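Local coordinates for protein enzyme subtilase SubTY from Bacillus sp. TY145 (Bacillus sp., PDB 5FFN) that probably cleaves peptide bonds as a serine endopeptidase of the subtilase family, with calcium and sodium ions bound in its fold, at residues 80-85 and 89-94; 200-205 and 305-310; 217-222 and 283-288; 234-239 and 244-249. All coordinates share one frame; numbering follows the deposited sequence. Where two conformers were deposited one is given.

Interaction 1: residues 80-85 and 89-94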
# COMPACT_ATOMS: atom_id res chain seq x y z
N VAL A 80 0.29 -9.94 -1.88
CA VAL A 80 -0.32 -10.02 -3.20
C VAL A 80 -0.41 -11.49 -3.67
O VAL A 80 -1.46 -11.96 -4.16
CB VAL A 80 0.46 -9.22 -4.25
CG1 VAL A 80 -0.14 -9.38 -5.63
CG2 VAL A 80 0.48 -7.73 -3.92
N LEU A 81 0.73 -12.18 -3.60
CA LEU A 81 0.85 -13.37 -4.41
C LEU A 81 1.74 -14.50 -3.88
O LEU A 81 2.09 -15.36 -4.69
CB LEU A 81 1.19 -13.01 -5.86
CG LEU A 81 2.33 -12.00 -6.12
CD1 LEU A 81 3.69 -12.52 -5.63
CD2 LEU A 81 2.41 -11.67 -7.59
N ALA A 82 2.07 -14.52 -2.60
CA ALA A 82 2.85 -15.69 -2.08
C ALA A 82 2.02 -16.96 -2.35
O ALA A 82 0.76 -16.97 -2.24
CB ALA A 82 3.16 -15.56 -0.63
N HIS A 83 2.73 -18.04 -2.70
CA HIS A 83 2.07 -19.23 -3.24
C HIS A 83 2.32 -20.53 -2.42
O HIS A 83 2.06 -21.60 -2.93
CB HIS A 83 2.44 -19.40 -4.72
CG HIS A 83 3.91 -19.44 -4.98
ND1 HIS A 83 4.77 -20.19 -4.21
CD2 HIS A 83 4.68 -18.83 -5.91
CE1 HIS A 83 6.00 -20.05 -4.66
NE2 HIS A 83 5.98 -19.22 -5.68
N GLY A 84 2.78 -20.39 -1.19
CA GLY A 84 2.97 -21.48 -0.24
C GLY A 84 4.25 -22.29 -0.45
O GLY A 84 4.54 -23.18 0.34
N GLY A 85 5.00 -21.97 -1.49
CA GLY A 85 6.27 -22.62 -1.78
C GLY A 85 6.11 -23.96 -2.47
O GLY A 85 5.03 -24.55 -2.47
N GLN A 89 4.10 -25.63 2.08
CA GLN A 89 4.03 -25.33 3.50
C GLN A 89 4.20 -23.82 3.85
O GLN A 89 4.13 -23.41 5.01
CB GLN A 89 5.08 -26.20 4.26
CG GLN A 89 4.99 -26.06 5.79
CD GLN A 89 5.44 -27.29 6.66
OE1 GLN A 89 6.58 -27.79 6.59
NE2 GLN A 89 4.55 -27.68 7.56
N GLY A 90 4.39 -22.99 2.82
CA GLY A 90 4.64 -21.57 3.02
C GLY A 90 3.38 -20.74 3.20
O GLY A 90 2.27 -21.29 3.40
N VAL A 91 3.57 -19.43 3.16
CA VAL A 91 2.45 -18.49 3.32
C VAL A 91 1.80 -18.29 1.97
O VAL A 91 2.43 -18.43 0.92
CB VAL A 91 2.92 -17.15 3.99
CG1 VAL A 91 3.60 -16.24 2.97
CG2 VAL A 91 1.78 -16.44 4.69
N TYR A 92 0.50 -17.96 2.01
CA TYR A 92 -0.30 -17.66 0.83
C TYR A 92 -0.75 -16.19 0.78
O TYR A 92 -1.18 -15.68 1.76
CB TYR A 92 -1.57 -18.50 0.86
CG TYR A 92 -1.30 -19.89 0.37
CD1 TYR A 92 -1.27 -20.15 -0.98
CD2 TYR A 92 -1.01 -20.92 1.27
CE1 TYR A 92 -0.98 -21.41 -1.48
CE2 TYR A 92 -0.72 -22.23 0.78
CZ TYR A 92 -0.71 -22.45 -0.58
OH TYR A 92 -0.44 -23.69 -1.15
N GLY A 93 -0.69 -15.60 -0.39
CA GLY A 93 -1.23 -14.25 -0.63
C GLY A 93 -2.58 -14.38 -1.26
O GLY A 93 -3.14 -15.49 -1.36
N VAL A 94 -3.13 -13.26 -1.72
CA VAL A 94 -4.45 -13.29 -2.30
C VAL A 94 -4.55 -14.00 -3.65
O VAL A 94 -5.55 -14.69 -3.92
CB VAL A 94 -5.06 -11.86 -2.40
CG1 VAL A 94 -6.50 -11.93 -2.88
CG2 VAL A 94 -5.01 -11.19 -1.08
O HOH W 1 2.36 -24.31 -2.62
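Where helix 72-81 of the subtilase fold runs out, the chain doubles back, so that Ala82-Gly84 lie against Val91-Gly93 in a nearly antiparallel reversal with a single beta bridge between His83 and Tyr92. Ala82 O accepts an almost straight bond (168°) from Gly93 N at 2.7 Å, and Tyr92 CA turns its hydrogen to the same oxygen. Further along, Gly84 N reaches Val91 O at 2.9 Å, a weak bond because it is well bent. Tyr92 carries the side-chain part. With CG anti to its carbonyl carbon (chi1 -80°), the ring folds across the His83-Gly84 peptide, and Gly84 CA sits over its face, 4.0 Å from the centroid and 18° off the normal. A CB on Gly84 would collide with Tyr92 CZ, so the glycine is what allows so close an approach. A water donates to His83 O at 2.7 Å and to Gly85 O, and is also hydrogen-bonded to Tyr92 OH. A leucine in place of Tyr92 would probably leave Gly84 without its flat partner and deprive this water of the phenol oxygen. On the other side of the backbone, Val91 CG1 meets Ala82 CB at 3.7 Å. The imidazole of His83 is fixed at both nitrogens: NE2 bonds to Ala46 O, while ND1 accepts Gly85 N, 3.3 Å away and close to the ring plane.

Interaction 2: residues 200-205 and 305-310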
# COMPACT_ATOMS: atom_id res chain seq x y z
N GLY A 200 -20.84 -3.52 14.22
CA GLY A 200 -21.22 -4.66 13.39
C GLY A 200 -20.34 -4.97 12.20
O GLY A 200 -20.63 -5.86 11.41
N THR A 201 -19.22 -4.26 12.06
CA THR A 201 -18.32 -4.47 10.94
C THR A 201 -16.89 -4.43 11.41
O THR A 201 -16.62 -4.05 12.54
CB THR A 201 -18.52 -3.36 9.81
OG1 THR A 201 -17.93 -2.12 10.20
CG2 THR A 201 -19.97 -3.13 9.52
N TYR A 202 -15.96 -4.76 10.52
CA TYR A 202 -14.58 -4.41 10.75
C TYR A 202 -14.41 -2.93 11.05
O TYR A 202 -15.20 -2.09 10.62
CB TYR A 202 -13.69 -4.79 9.56
CG TYR A 202 -13.42 -6.25 9.46
CD1 TYR A 202 -12.40 -6.87 10.21
CD2 TYR A 202 -14.20 -7.04 8.66
CE1 TYR A 202 -12.17 -8.23 10.12
CE2 TYR A 202 -13.98 -8.41 8.55
CZ TYR A 202 -12.96 -9.01 9.28
OH TYR A 202 -12.78 -10.37 9.09
N ARG A 203 -13.35 -2.62 11.80
CA ARG A 203 -13.04 -1.29 12.23
C ARG A 203 -11.84 -0.73 11.46
O ARG A 203 -10.81 -1.41 11.34
CB ARG A 203 -12.70 -1.31 13.75
CG ARG A 203 -12.44 0.03 14.31
CD ARG A 203 -12.35 -0.01 15.86
NE ARG A 203 -12.37 1.34 16.38
CZ ARG A 203 -11.32 2.14 16.50
NH1 ARG A 203 -10.12 1.72 16.13
NH2 ARG A 203 -11.47 3.37 16.95
N VAL A 204 -11.96 0.49 10.95
CA VAL A 204 -10.83 1.22 10.41
C VAL A 204 -9.82 1.49 11.53
O VAL A 204 -10.20 2.01 12.60
CB VAL A 204 -11.27 2.54 9.75
CG1 VAL A 204 -10.07 3.27 9.13
CG2 VAL A 204 -12.31 2.25 8.66
N ALA A 205 -8.53 1.21 11.28
CA ALA A 205 -7.48 1.55 12.27
C ALA A 205 -7.36 3.06 12.42
O ALA A 205 -7.47 3.83 11.46
CB ALA A 205 -6.12 0.89 11.95
N PHE A 305 -15.91 3.27 0.13
CA PHE A 305 -17.08 2.58 -0.31
C PHE A 305 -17.34 1.32 0.49
O PHE A 305 -18.45 0.80 0.48
CB PHE A 305 -16.98 2.15 -1.79
CG PHE A 305 -17.01 3.28 -2.81
CD1 PHE A 305 -16.77 4.61 -2.48
CD2 PHE A 305 -17.19 2.97 -4.17
CE1 PHE A 305 -16.76 5.64 -3.46
CE2 PHE A 305 -17.19 3.98 -5.13
CZ PHE A 305 -16.97 5.29 -4.80
N GLY A 306 -16.32 0.84 1.20
CA GLY A 306 -16.48 -0.36 1.99
C GLY A 306 -15.29 -1.27 1.82
O GLY A 306 -14.17 -0.84 1.45
N TYR A 307 -15.54 -2.54 2.07
CA TYR A 307 -14.53 -3.59 2.08
C TYR A 307 -14.76 -4.64 0.99
O TYR A 307 -15.58 -5.55 1.18
CB TYR A 307 -14.55 -4.22 3.48
CG TYR A 307 -13.61 -5.38 3.73
CD1 TYR A 307 -12.53 -5.66 2.87
CD2 TYR A 307 -13.77 -6.20 4.88
CE1 TYR A 307 -11.67 -6.74 3.10
CE2 TYR A 307 -12.90 -7.25 5.15
CZ TYR A 307 -11.82 -7.51 4.25
OH TYR A 307 -10.95 -8.56 4.44
N PRO A 308 -14.03 -4.55 -0.14
CA PRO A 308 -14.24 -5.53 -1.22
C PRO A 308 -13.60 -6.88 -0.86
O PRO A 308 -12.44 -6.95 -0.37
CB PRO A 308 -13.52 -4.90 -2.41
CG PRO A 308 -12.36 -4.12 -1.75
CD PRO A 308 -12.91 -3.64 -0.44
N ARG A 309 -14.35 -7.93 -1.09
CA ARG A 309 -13.93 -9.27 -0.73
C ARG A 309 -14.12 -10.29 -1.84
O ARG A 309 -14.76 -10.02 -2.87
CB ARG A 309 -14.70 -9.67 0.54
CG ARG A 309 -14.58 -8.70 1.68
CD ARG A 309 -15.46 -9.01 2.89
NE ARG A 309 -14.86 -9.99 3.80
CZ ARG A 309 -15.45 -10.35 4.94
NH1 ARG A 309 -16.64 -9.84 5.27
NH2 ARG A 309 -14.87 -11.19 5.79
N VAL A 310 -13.61 -11.50 -1.63
CA VAL A 310 -13.80 -12.60 -2.60
C VAL A 310 -15.28 -12.95 -2.72
O VAL A 310 -15.79 -13.22 -3.80
CB VAL A 310 -12.94 -13.84 -2.18
CG1 VAL A 310 -13.23 -15.06 -3.07
CG2 VAL A 310 -11.47 -13.49 -2.28
O HOH W 2 -15.10 -11.98 8.60
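Tyr202, on strand 201-204, which runs antiparallel to strand 188-194 in the large subtilase sheet, meets Tyr307 and Arg309 of the C-terminal tail, and these three side chains are the whole contact. The two tyrosines form an offset edge-to-face pair: the edge of Tyr307 is turned to the face of Tyr202, with planes 86° apart and centroids separated by 5.5 Å. The touching corner is Tyr307 CE2, which comes within 3.7 Å of Tyr202 CD2. Tyr307 can reach that far because its CG stands anti to the backbone N (chi1 178°), carrying the ring toward the strand.

Arg309 backs this ring from one face. Its CG lies over the centre of the Tyr307 ring, 3.7 Å above the plane, and a bend at chi3 (84°) then lays the flat guanidinium over Tyr307 CE2. The same group stands almost perpendicular to the Tyr202 ring, with NH2 near the plane of that ring at its edge. No direct bond links Arg309 to Tyr202; NH2 donates a hydrogen bond to a water at 2.9 Å, and this water is also hydrogen-bonded to Tyr202 OH.

Ser13, in helix 9-15, gathers the polar ends: its OG bonds to both phenol oxygens and its carbonyl oxygen takes Arg309 NH2. A valine at Tyr202 would probably leave the edge of Tyr307 without the ring it leans on, and Ser13 OG with one phenol fewer. The closest approach of the arginine to Tyr202 is NH2 to OH, at 4.0 Å.

Interaction 3: residues 217-222 and 283-288. With CA (calcium ion), chain C; CA (calcium ion), chain D.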
# COMPACT_ATOMS: atom_id res chain seq x y z
N GLY A 217 -19.59 10.38 0.53
CA GLY A 217 -21.03 10.13 0.64
C GLY A 217 -21.69 9.92 -0.71
O GLY A 217 -22.81 9.35 -0.79
N ASP A 218 -21.02 10.33 -1.78
CA ASP A 218 -21.63 10.29 -3.10
C ASP A 218 -21.34 9.03 -3.95
O ASP A 218 -21.96 8.82 -4.98
CB ASP A 218 -21.28 11.57 -3.84
CG ASP A 218 -19.79 11.76 -4.05
OD1 ASP A 218 -18.96 10.98 -3.50
OD2 ASP A 218 -19.45 12.74 -4.74
N TYR A 219 -20.50 8.14 -3.44
CA TYR A 219 -20.03 6.98 -4.20
C TYR A 219 -19.45 7.39 -5.60
O TYR A 219 -19.52 6.62 -6.55
CB TYR A 219 -21.14 5.93 -4.35
CG TYR A 219 -21.46 5.19 -3.08
CD1 TYR A 219 -20.55 4.34 -2.49
CD2 TYR A 219 -22.70 5.34 -2.47
CE1 TYR A 219 -20.84 3.64 -1.33
CE2 TYR A 219 -23.01 4.64 -1.33
CZ TYR A 219 -22.09 3.81 -0.75
OH TYR A 219 -22.49 3.13 0.36
N ILE A 220 -18.83 8.56 -5.64
CA ILE A 220 -18.09 9.03 -6.80
C ILE A 220 -16.73 9.51 -6.30
O ILE A 220 -16.63 10.32 -5.39
CB ILE A 220 -18.81 10.16 -7.54
CG1 ILE A 220 -20.15 9.66 -8.08
CG2 ILE A 220 -17.94 10.67 -8.72
CD1 ILE A 220 -21.05 10.79 -8.50
N ILE A 221 -15.67 8.98 -6.92
CA ILE A 221 -14.32 9.29 -6.45
C ILE A 221 -13.86 10.64 -7.02
O ILE A 221 -13.78 10.81 -8.27
CB ILE A 221 -13.33 8.16 -6.87
CG1 ILE A 221 -13.65 6.86 -6.14
CG2 ILE A 221 -11.90 8.58 -6.64
CD1 ILE A 221 -13.58 6.93 -4.62
N GLN A 222 -13.60 11.59 -6.11
CA GLN A 222 -12.85 12.82 -6.37
C GLN A 222 -11.46 12.69 -5.75
O GLN A 222 -11.15 11.72 -5.04
CB GLN A 222 -13.58 14.06 -5.82
CG GLN A 222 -14.92 14.39 -6.52
CD GLN A 222 -16.14 13.65 -5.97
OE1 GLN A 222 -16.23 13.34 -4.77
NE2 GLN A 222 -17.12 13.38 -6.84
N ARG A 283 -18.14 -4.42 -5.16
CA ARG A 283 -17.88 -5.40 -4.09
C ARG A 283 -17.73 -4.69 -2.74
O ARG A 283 -18.19 -5.20 -1.71
CB ARG A 283 -16.65 -6.23 -4.39
CG ARG A 283 -16.88 -7.30 -5.49
CD ARG A 283 -15.63 -8.07 -5.72
NE ARG A 283 -15.78 -9.06 -6.80
CZ ARG A 283 -15.23 -10.28 -6.81
NH1 ARG A 283 -14.55 -10.74 -5.79
NH2 ARG A 283 -15.38 -11.05 -7.87
N ALA A 284 -17.07 -3.53 -2.75
CA ALA A 284 -16.85 -2.78 -1.51
C ALA A 284 -18.19 -2.48 -0.85
O ALA A 284 -18.35 -2.58 0.37
CB ALA A 284 -16.08 -1.46 -1.81
N LYS A 285 -19.16 -2.14 -1.68
CA LYS A 285 -20.46 -1.71 -1.22
C LYS A 285 -21.24 -2.84 -0.59
O LYS A 285 -22.16 -2.57 0.17
CB LYS A 285 -21.25 -1.07 -2.37
CG LYS A 285 -20.69 0.23 -2.90
CD LYS A 285 -21.47 0.65 -4.10
CE LYS A 285 -20.89 1.73 -4.90
NZ LYS A 285 -21.95 2.15 -5.93
N VAL A 286 -20.91 -4.09 -0.93
CA VAL A 286 -21.53 -5.25 -0.32
C VAL A 286 -21.19 -5.26 1.18
O VAL A 286 -22.05 -5.66 1.98
CB VAL A 286 -21.11 -6.56 -0.99
CG1 VAL A 286 -21.79 -7.77 -0.33
CG2 VAL A 286 -21.53 -6.48 -2.50
N TYR A 287 -19.96 -4.84 1.51
CA TYR A 287 -19.47 -4.80 2.89
C TYR A 287 -19.19 -3.38 3.32
O TYR A 287 -18.05 -2.94 3.43
CB TYR A 287 -18.27 -5.74 3.06
CG TYR A 287 -18.64 -7.16 2.79
CD1 TYR A 287 -19.34 -7.90 3.73
CD2 TYR A 287 -18.41 -7.75 1.53
CE1 TYR A 287 -19.74 -9.18 3.49
CE2 TYR A 287 -18.80 -9.06 1.29
CZ TYR A 287 -19.47 -9.77 2.29
OH TYR A 287 -19.90 -11.05 2.12
N ASP A 288 -20.27 -2.64 3.55
CA ASP A 288 -20.23 -1.31 4.11
C ASP A 288 -19.44 -1.36 5.44
O ASP A 288 -19.67 -2.25 6.24
CB ASP A 288 -21.66 -0.82 4.36
CG ASP A 288 -21.75 0.66 4.73
OD1 ASP A 288 -20.74 1.41 4.66
OD2 ASP A 288 -22.88 1.12 5.10
CA CA C . -16.69 11.41 -3.45
CA CA D . -19.33 3.15 5.52
O HOH W 3 -20.61 1.66 1.81
O HOH W 4 -20.31 4.02 -7.36
O HOH W 5 -16.64 9.44 -2.24
O HOH W 6 -17.78 2.14 3.97
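Tyr219 and Lys285 make a small surface contact, an off-centre cation-pi pair between a calcium-binding loop and the last turn of helix 273-286. The lysine, extended beyond CG, passes obliquely over one face of the phenol ring, so that methylenes do most of the touching: Lys285 CE is 3.6 Å from Tyr219 CD1, and Lys285 CG lies 3.8 Å from Tyr219 CE1. Its ammonium ends beyond the rim, with NZ 4.7 Å from the centroid and 30° off the normal. There NZ donates a hydrogen bond to a water at 2.9 Å, and that water in turn donates to Tyr219 O.

In this subtilase the loop that presents Tyr219 is wrapped round a metal. Asp218 OD1 binds the calcium ion at 2.3 Å, together with Ile220 O, Gln222 OE1 and a water, while Thr215 and Asp225 complete the site. Gln222 is steadied as a ligand by its amide, whose NE2 bonds to Asp218 OD2 on the syn side at 3.2 Å. Tyr219 sits between two ligands, Asp218 by its carboxylate and Ile220 by its carbonyl, and CG anti to its carbonyl carbon (chi1 -72°) sends the ring out to the helix.

Through a water, the phenol oxygen is linked to a second calcium site. This water, 2.8 Å from Tyr219 OH and near the ring plane, donates weakly to Asp288 OD1, which itself binds the other calcium ion at 2.4 Å.

Interaction 4: residues 234-239 and 244-249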
# COMPACT_ATOMS: atom_id res chain seq x y z
N SER A 234 -1.27 -5.57 11.75
CA SER A 234 -0.67 -6.87 12.14
C SER A 234 -0.80 -7.96 11.10
O SER A 234 -1.41 -8.99 11.32
CB SER A 234 -1.19 -7.33 13.49
OG SER A 234 -0.97 -6.32 14.43
N VAL A 235 -0.23 -7.68 9.94
CA VAL A 235 -0.26 -8.54 8.78
C VAL A 235 1.05 -9.30 8.63
O VAL A 235 2.11 -8.71 8.35
CB VAL A 235 -0.54 -7.71 7.45
CG1 VAL A 235 -0.36 -8.55 6.22
CG2 VAL A 235 -1.96 -7.13 7.52
N GLU A 236 0.97 -10.61 8.73
CA GLU A 236 2.09 -11.51 8.45
C GLU A 236 2.29 -11.79 6.98
O GLU A 236 1.34 -12.04 6.22
CB GLU A 236 1.87 -12.83 9.21
CG GLU A 236 3.00 -13.80 9.10
CD GLU A 236 2.80 -15.04 9.98
OE1 GLU A 236 1.69 -15.19 10.57
OE2 GLU A 236 3.78 -15.82 10.10
N SER A 237 3.55 -11.73 6.53
CA SER A 237 3.86 -12.03 5.18
C SER A 237 5.35 -12.41 5.10
O SER A 237 6.04 -12.48 6.15
CB SER A 237 3.55 -10.83 4.25
OG SER A 237 3.65 -11.17 2.91
N THR A 238 5.77 -12.61 3.86
CA THR A 238 7.15 -12.93 3.46
C THR A 238 8.11 -11.78 3.82
O THR A 238 7.72 -10.62 3.81
CB THR A 238 7.21 -13.20 1.98
OG1 THR A 238 6.53 -12.19 1.22
CG2 THR A 238 6.61 -14.56 1.59
N TRP A 239 9.37 -12.13 4.11
CA TRP A 239 10.38 -11.16 4.54
C TRP A 239 11.69 -11.37 3.80
O TRP A 239 11.97 -12.45 3.27
CB TRP A 239 10.57 -11.24 6.04
CG TRP A 239 11.19 -10.05 6.68
CD1 TRP A 239 12.37 -9.99 7.38
CD2 TRP A 239 10.64 -8.74 6.72
NE1 TRP A 239 12.58 -8.72 7.87
CE2 TRP A 239 11.53 -7.93 7.46
CE3 TRP A 239 9.47 -8.17 6.21
CZ2 TRP A 239 11.28 -6.58 7.69
CZ3 TRP A 239 9.21 -6.85 6.47
CH2 TRP A 239 10.11 -6.06 7.19
N TYR A 244 9.47 -14.76 7.67
CA TYR A 244 8.18 -14.02 7.71
C TYR A 244 8.25 -12.95 8.73
O TYR A 244 9.03 -13.03 9.64
CB TYR A 244 7.00 -14.98 8.01
CG TYR A 244 7.04 -16.13 7.09
CD1 TYR A 244 7.80 -17.26 7.39
CD2 TYR A 244 6.40 -16.08 5.85
CE1 TYR A 244 7.90 -18.29 6.50
CE2 TYR A 244 6.49 -17.10 4.96
CZ TYR A 244 7.26 -18.22 5.30
OH TYR A 244 7.38 -19.24 4.42
N ASN A 245 7.41 -11.94 8.61
CA ASN A 245 7.36 -10.86 9.55
C ASN A 245 5.96 -10.27 9.57
O ASN A 245 5.20 -10.47 8.61
CB ASN A 245 8.42 -9.81 9.18
CG ASN A 245 8.63 -8.80 10.23
OD1 ASN A 245 8.38 -9.03 11.43
ND2 ASN A 245 9.11 -7.62 9.81
N THR A 246 5.64 -9.64 10.68
CA THR A 246 4.34 -9.05 10.93
C THR A 246 4.51 -7.56 11.09
O THR A 246 5.09 -7.06 12.07
CB THR A 246 3.59 -9.73 12.12
OG1 THR A 246 3.36 -11.10 11.79
CG2 THR A 246 2.27 -9.04 12.41
N ILE A 247 3.98 -6.82 10.11
CA ILE A 247 4.00 -5.36 10.16
C ILE A 247 2.58 -4.78 9.86
O ILE A 247 1.66 -5.52 9.53
CB ILE A 247 5.16 -4.73 9.27
CG1 ILE A 247 5.08 -5.19 7.83
CG2 ILE A 247 6.54 -5.07 9.91
CD1 ILE A 247 5.94 -4.38 6.84
N SER A 248 2.43 -3.47 10.04
CA SER A 248 1.15 -2.78 9.87
C SER A 248 1.28 -1.56 8.96
O SER A 248 2.36 -1.00 8.79
CB SER A 248 0.63 -2.27 11.22
OG SER A 248 0.43 -3.32 12.16
N GLY A 249 0.14 -1.11 8.44
CA GLY A 249 0.03 0.14 7.73
C GLY A 249 -0.93 0.05 6.58
O GLY A 249 -1.38 -1.04 6.19
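Asn245 O is gripped from several directions: Ser237 N bonds to it at 2.9 Å, Glu236 CA, 3.3 Å away, turns its hydrogen to it, and His75 NE2, from helix 72-81, adds a further hydrogen bond. The first of these is one rung of the beta hairpin 235-238/244-247. Ser237 pairs with Asn245, and Val235 with Ile247, as hydrogen-bonded antiparallel pairs; Glu236 faces Thr246 in the non-hydrogen-bonded pair between them. Past the strands, Ser248 OG accepts Ser234 N at 2.8 Å, extending the ladder through a side chain.

Trp239 and Asn245 supply the main side-chain contact, side by side and pointing the same way. Both have CG anti to the backbone N (chi1 -160° and -169°), which brings the amide over one face of the indole. Asn245 CB makes a CH-pi contact 3.8 Å from the centroid of the six-membered ring, and ND2 stands 3.2 Å from CZ2. As the amide and ring planes are 75° apart, this is no flat stack. Ile247 CD1 comes to the indole edge at CZ3, 4.1 Å away. On the Glu236-Thr246 face, Thr246 OG1 lies 3.4 Å from Glu236 CB, while the carboxylate turns to Ser4.

Val235 O receives a weak bond from the same His75 nitrogen. With two carbonyl oxygens as its acceptors, NE2 probably carries a proton, tying the hairpin to the helix that begins at the likely catalytic His72.

How the interactions relate
The four contacts fall into two touching pairs. Interactions 1 and 4 have centres 13 Å apart and share an apolar seam: Val91 CG1 of interaction 1 meets Tyr244 CE2 at 3.6 Å and Thr238 CG2 at 3.7 Å. Interactions 2 and 3, 11 Å between centres, are joined through backbone, with Tyr307 N 2.9 Å from Tyr287 O in a probable hydrogen bond; Phe305 packs on Tyr219. Both calcium ions belong to this second pair. The likely Ser251-His72-Asp35 triad is nearer the first: helix 72-81 leads into interaction 1, and Gly249 of interaction 4 stands at the N-cap position of helix 250-267, which carries Ser251. Interactions 3 and 4 stay about 17 Å apart at nearest atoms.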